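PDB 4XUU: phosphatidylinositide phosphatase SAC2 from Homo sapiens, which dephosphorylates phosphatidylinositol 4-phosphate in endocytic recycling and is represented here by its homodimerising hSac2 domain. Local coordinates for residues Q72-S77 with L103-K108. Residues are numbered along the deposited sequence; the frame is centred on the assembly and turned at random.
Sequences QYQRLS and LHYRYK
Y105, L76 and Q74 form a small buried contact between strands 70-77 and 99-107, which are not neighbours in the sheet but face each other across the inside of the fold. No backbone bond links the two segments, whose closest alpha carbons, L76 CA and Y105 CA, lie 8.2 Å apart; the side chains alone bridge the distance. The Y105 ring carries one end. Its CG sits between the backbone N and the carbonyl carbon (chi1 70°), and from there the ring reaches across to the opposing strand. L76 crosses it at about a right angle, with CD2 packing 3.6 Å from Y105 CD2 and CD1 over one face of the ring. Such packing between two halves of a strongly bent antiparallel sheet is consistent with the pleckstrin-homology fold to which this hSac2 domain is related. At the phenol end, Q74 NE2 donates a hydrogen bond to Y105 OH over 3.1 Å, fairly straight at 161°, with the oxygen close to the amide plane of Q74. Amide and ring stand nearly perpendicular, 85° apart. The same two polar groups are also tied to the C-terminal segment of the chain: Q74 NE2 bonds to the carbonyl oxygen of E166, and Y105 OH to ND1 of H165. A phenylalanine in place of Y105 could retain the leucine packing but would probably leave the Q74 amide and the H165 imidazole without their shared hydroxyl partner. H115, from strand 110-119, meets the tyrosine ring with its own plane close to parallel, and Y58 of strand 57-63 touches both Y105 and L76.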
loop_
_atom_site.group_PDB
_atom_site.type_symbol
_atom_site.label_atom_id
_atom_site.label_comp_id
_atom_site.label_asym_id
_atom_site.label_seq_id
_atom_site.Cartn_x
_atom_site.Cartn_y
_atom_site.Cartn_z
ATOM N N GLN A 72 25.702 2.636 20.093
ATOM C CA GLN A 72 24.661 3.411 20.720
ATOM C C GLN A 72 23.467 2.546 20.997
ATOM O O GLN A 72 23.173 1.687 20.246
ATOM C CB GLN A 72 24.277 4.521 19.783
ATOM C CG GLN A 72 23.299 5.454 20.323
ATOM C CD GLN A 72 22.987 6.523 19.349
ATOM O OE1 GLN A 72 21.851 6.876 19.146
ATOM N NE2 GLN A 72 23.996 7.040 18.725
ATOM N N TYR A 73 22.757 2.812 22.066
ATOM C CA TYR A 73 21.582 2.023 22.429
ATOM C C TYR A 73 20.522 2.891 23.099
ATOM O O TYR A 73 20.826 3.676 23.988
ATOM C CB TYR A 73 21.989 0.866 23.349
ATOM C CG TYR A 73 20.836 0.069 23.916
ATOM C CD1 TYR A 73 20.202 0.466 25.097
ATOM C CD2 TYR A 73 20.388 -1.089 23.285
ATOM C CE1 TYR A 73 19.145 -0.262 25.627
ATOM C CE2 TYR A 73 19.329 -1.828 23.808
ATOM C CZ TYR A 73 18.714 -1.406 24.978
ATOM O OH TYR A 73 17.674 -2.132 25.506
ATOM N N GLN A 74 19.277 2.737 22.667
ATOM C CA GLN A 74 18.167 3.515 23.202
ATOM C C GLN A 74 16.922 2.657 23.368
ATOM O O GLN A 74 16.485 2.006 22.423
ATOM C CB GLN A 74 17.829 4.686 22.274
ATOM C CG GLN A 74 18.844 5.831 22.237
ATOM C CD GLN A 74 18.392 6.970 21.340
ATOM O OE1 GLN A 74 17.891 6.744 20.246
ATOM N NE2 GLN A 74 18.563 8.198 21.801
ATOM N N ARG A 75 16.361 2.643 24.574
ATOM C CA ARG A 75 14.995 2.178 24.757
ATOM C C ARG A 75 14.123 3.413 24.768
ATOM O O ARG A 75 14.406 4.384 25.476
ATOM C CB ARG A 75 14.814 1.400 26.057
ATOM C CG ARG A 75 13.388 0.886 26.257
ATOM C CD ARG A 75 13.180 0.317 27.646
ATOM N NE ARG A 75 11.780 -0.012 27.902
ATOM C CZ ARG A 75 10.862 0.854 28.328
ATOM N NH1 ARG A 75 11.176 2.124 28.549
ATOM N NH2 ARG A 75 9.619 0.447 28.527
ATOM N N LEU A 76 13.070 3.379 23.967
ATOM C CA LEU A 76 12.201 4.531 23.809
ATOM C C LEU A 76 10.761 4.087 23.970
ATOM O O LEU A 76 10.290 3.198 23.251
ATOM C CB LEU A 76 12.422 5.171 22.434
ATOM C CG LEU A 76 13.817 5.752 22.148
ATOM C CD1 LEU A 76 14.174 5.699 20.667
ATOM C CD2 LEU A 76 13.932 7.175 22.695
ATOM N N SER A 77 10.072 4.691 24.931
ATOM C CA SER A 77 8.662 4.411 25.155
ATOM C C SER A 77 7.872 4.777 23.908
ATOM O O SER A 77 8.214 5.740 23.212
ATOM C CB SER A 77 8.145 5.201 26.354
ATOM O OG SER A 77 6.769 4.943 26.571
ATOM N N LEU A 103 11.726 8.325 12.133
ATOM C CA LEU A 103 11.000 8.157 13.388
ATOM C C LEU A 103 11.265 9.340 14.308
ATOM O O LEU A 103 12.348 9.451 14.886
ATOM C CB LEU A 103 11.428 6.859 14.089
ATOM C CG LEU A 103 11.466 5.536 13.312
ATOM C CD1 LEU A 103 12.107 4.441 14.147
ATOM C CD2 LEU A 103 10.082 5.115 12.869
ATOM N N HIS A 104 10.279 10.223 14.435
ATOM C CA HIS A 104 10.401 11.408 15.284
ATOM C C HIS A 104 10.010 11.069 16.718
ATOM O O HIS A 104 8.899 10.611 16.972
ATOM C CB HIS A 104 9.523 12.547 14.757
ATOM C CG HIS A 104 9.887 13.011 13.380
ATOM N ND1 HIS A 104 10.616 14.159 13.150
ATOM C CD2 HIS A 104 9.617 12.487 12.162
ATOM C CE1 HIS A 104 10.784 14.319 11.849
ATOM N NE2 HIS A 104 10.185 13.319 11.227
ATOM N N TYR A 105 10.926 11.292 17.652
ATOM C CA TYR A 105 10.652 11.000 19.054
ATOM C C TYR A 105 10.882 12.191 19.982
ATOM O O TYR A 105 11.690 13.084 19.695
ATOM C CB TYR A 105 11.426 9.760 19.526
ATOM C CG TYR A 105 12.929 9.917 19.663
ATOM C CD1 TYR A 105 13.779 9.664 18.584
ATOM C CD2 TYR A 105 13.503 10.287 20.881
ATOM C CE1 TYR A 105 15.162 9.793 18.708
ATOM C CE2 TYR A 105 14.883 10.417 21.020
ATOM C CZ TYR A 105 15.705 10.168 19.931
ATOM O OH TYR A 105 17.067 10.299 20.063
ATOM N N ARG A 106 10.148 12.195 21.090
ATOM C CA ARG A 106 10.263 13.234 22.094
ATOM C C ARG A 106 11.231 12.770 23.178
ATOM O O ARG A 106 11.141 11.639 23.664
ATOM C CB ARG A 106 8.889 13.560 22.680
ATOM C CG ARG A 106 8.857 14.826 23.513
ATOM C CD ARG A 106 7.433 15.235 23.844
ATOM N NE ARG A 106 6.796 15.966 22.749
ATOM C CZ ARG A 106 6.667 17.290 22.704
ATOM N NH1 ARG A 106 7.128 18.048 23.692
ATOM N NH2 ARG A 106 6.070 17.862 21.666
ATOM N N TYR A 107 12.164 13.648 23.534
ATOM C CA TYR A 107 13.208 13.332 24.499
ATOM C C TYR A 107 13.390 14.489 25.476
ATOM O O TYR A 107 13.622 15.628 25.062
ATOM C CB TYR A 107 14.522 13.013 23.777
ATOM C CG TYR A 107 15.679 12.697 24.695
ATOM C CD1 TYR A 107 15.699 11.521 25.446
ATOM C CD2 TYR A 107 16.757 13.574 24.814
ATOM C CE1 TYR A 107 16.764 11.229 26.296
ATOM C CE2 TYR A 107 17.827 13.291 25.658
ATOM C CZ TYR A 107 17.824 12.116 26.396
ATOM O OH TYR A 107 18.879 11.828 27.234
ATOM N N LYS A 108 13.283 14.183 26.768
ATOM C CA LYS A 108 13.260 15.197 27.826
ATOM C C LYS A 108 12.220 16.274 27.507
ATOM O O LYS A 108 12.465 17.468 27.691
ATOM C CB LYS A 108 14.650 15.824 28.042
ATOM C CG LYS A 108 15.816 14.836 28.142
ATOM C CD LYS A 108 15.821 14.052 29.444
ATOM C CE LYS A 108 17.156 13.363 29.645
ATOM N NZ LYS A 108 17.228 12.653 30.944
#